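Local atomic coordinates of molybdenum-binding-protein (Azotobacter vinelandii, PDB entry 1H9M), a protein that binds molybdate in the cytoplasm as an assembly of three chains and probably serves molybdenum homeostasis. Residues G14-L19 with K56-V61. Sequence-based numbering, arbitrary orientation. Where two conformers were deposited one is given.
Sequences GTVSAL and KEVVAV
Gly-14 and Val-58 form an antiparallel hydrogen-bonded pair, giving and taking one backbone bond each, Gly-14 N to Val-58 O and Val-58 N to Gly-14 O, both 2.8 Å long. Val-16 N adds a third, reaching Lys-56 O at 2.9 Å with an almost straight N-H (171°). Between these bonds lies the non-hydrogen-bonded pair Thr-15 and Glu-57, whose CA atoms make CA-H...O contacts, Glu-57 CA with Gly-14 O and Thr-15 CA with Lys-56 O.

Val-58 illustrates how a branched side chain divides its contacts within a hydrogen-bonded pair. Its CB turns to the face opposite Thr-15 and Glu-57. In the conformer given here CG1 is anti to the carbonyl carbon (chi1 -65°) and meets Val-16 CG2 at 3.9 Å, the two valines crossing at about a right angle, while CG2 lies 3.6 Å from Gly-14 O. Leu-52 and Val-143 also touch Val-58, and Val-28 touches Val-16.

The contact joins strands 10-21 and 57-62 within a TOBE domain of the OB clan. No salt bridge links the two segments; the Lys-56 amine turns instead to Leu-50 O, and what joins the strands is main-chain bonding, with valine methyls meeting on the buried face.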
loop_
_atom_site.group_PDB
_atom_site.type_symbol
_atom_site.label_atom_id
_atom_site.label_comp_id
_atom_site.label_asym_id
_atom_site.label_seq_id
_atom_site.Cartn_x
_atom_site.Cartn_y
_atom_site.Cartn_z
ATOM N N GLY A 14 19.981 -2.563 7.458
ATOM C CA GLY A 14 20.637 -3.492 6.549
ATOM C C GLY A 14 21.611 -2.838 5.610
ATOM O O GLY A 14 21.924 -1.660 5.722
ATOM N N THR A 15 22.102 -3.640 4.660
ATOM C CA THR A 15 23.028 -3.143 3.653
ATOM C C THR A 15 22.582 -3.556 2.236
ATOM O O THR A 15 22.129 -4.699 2.045
ATOM C CB THR A 15 24.510 -3.622 3.715
ATOM O OG1 THR A 15 24.440 -5.055 3.752
ATOM C CG2 THR A 15 25.129 -3.170 5.039
ATOM N N VAL A 16 22.735 -2.614 1.336
ATOM C CA VAL A 16 22.402 -2.871 -0.059
ATOM C C VAL A 16 23.306 -3.992 -0.574
ATOM O O VAL A 16 24.542 -3.892 -0.429
ATOM C CB VAL A 16 22.498 -1.630 -0.956
ATOM C CG1 VAL A 16 22.210 -2.026 -2.392
ATOM C CG2 VAL A 16 21.516 -0.546 -0.513
ATOM N N SER A 17 22.732 -5.036 -1.147
ATOM C CA SER A 17 23.594 -6.066 -1.736
ATOM C C SER A 17 23.616 -5.959 -3.244
ATOM O O SER A 17 24.551 -6.437 -3.933
ATOM C CB SER A 17 23.086 -7.422 -1.250
ATOM O OG SER A 17 21.731 -7.544 -1.643
ATOM N N ALA A 18 22.630 -5.248 -3.809
ATOM C CA ALA A 18 22.634 -5.035 -5.254
ATOM C C ALA A 18 21.552 -4.028 -5.612
ATOM O O ALA A 18 20.569 -3.956 -4.854
ATOM C CB ALA A 18 22.385 -6.310 -6.027
ATOM N N LEU A 19 21.727 -3.381 -6.752
ATOM C CA LEU A 19 20.812 -2.372 -7.245
ATOM C C LEU A 19 20.629 -2.612 -8.749
ATOM O O LEU A 19 21.652 -2.834 -9.436
ATOM C CB LEU A 19 21.354 -0.966 -7.073
ATOM C CG LEU A 19 20.747 0.254 -7.702
ATOM C CD1 LEU A 19 19.488 0.649 -6.922
ATOM C CD2 LEU A 19 21.622 1.505 -7.833
ATOM N N LYS A 56 25.978 0.066 0.655
ATOM C CA LYS A 56 25.473 1.208 1.426
ATOM C C LYS A 56 24.611 0.777 2.606
ATOM O O LYS A 56 23.724 -0.115 2.394
ATOM C CB LYS A 56 24.618 2.135 0.516
ATOM C CG LYS A 56 24.172 3.348 1.321
ATOM C CD LYS A 56 23.857 4.553 0.462
ATOM C CE LYS A 56 24.428 5.808 1.122
ATOM N NZ LYS A 56 24.041 7.052 0.394
ATOM N N GLU A 57 24.859 1.350 3.807
ATOM C CA GLU A 57 23.950 0.919 4.921
ATOM C C GLU A 57 22.668 1.782 4.769
ATOM O O GLU A 57 22.613 3.022 4.510
ATOM C CB GLU A 57 24.617 0.716 6.236
ATOM C CG GLU A 57 26.146 0.593 6.234
ATOM C CD GLU A 57 26.724 1.250 7.473
ATOM O OE1 GLU A 57 26.369 2.424 7.698
ATOM O OE2 GLU A 57 27.492 0.595 8.201
ATOM N N VAL A 58 21.573 1.020 4.977
ATOM C CA VAL A 58 20.243 1.627 4.846
ATOM C C VAL A 58 19.299 1.067 5.900
ATOM O O VAL A 58 19.600 0.151 6.680
ATOM C CB VAL A 58 19.580 1.237 3.499
ATOM C CG1 VAL A 58 20.435 1.850 2.346
ATOM C CG2 VAL A 58 19.535 -0.269 3.352
ATOM N N VAL A 59 18.131 1.699 6.068
ATOM C CA VAL A 59 17.006 1.175 6.817
ATOM C C VAL A 59 15.821 0.922 5.823
ATOM O O VAL A 59 15.774 1.580 4.790
ATOM C CB VAL A 59 16.496 2.133 7.920
ATOM C CG1 VAL A 59 17.570 1.960 9.029
ATOM C CG2 VAL A 59 16.131 3.501 7.389
ATOM N N ALA A 60 15.086 -0.141 6.124
ATOM C CA ALA A 60 13.888 -0.460 5.304
ATOM C C ALA A 60 12.715 -0.150 6.250
ATOM O O ALA A 60 12.710 -0.623 7.385
ATOM C CB ALA A 60 13.926 -1.948 5.042
ATOM N N VAL A 61 11.713 0.576 5.817
ATOM C CA VAL A 61 10.603 1.045 6.629
ATOM C C VAL A 61 9.287 0.472 6.055
ATOM O O VAL A 61 9.055 0.719 4.871
ATOM C CB VAL A 61 10.556 2.586 6.538
ATOM C CG1 VAL A 61 9.411 3.144 7.355
ATOM C CG2 VAL A 61 11.938 3.066 7.067
#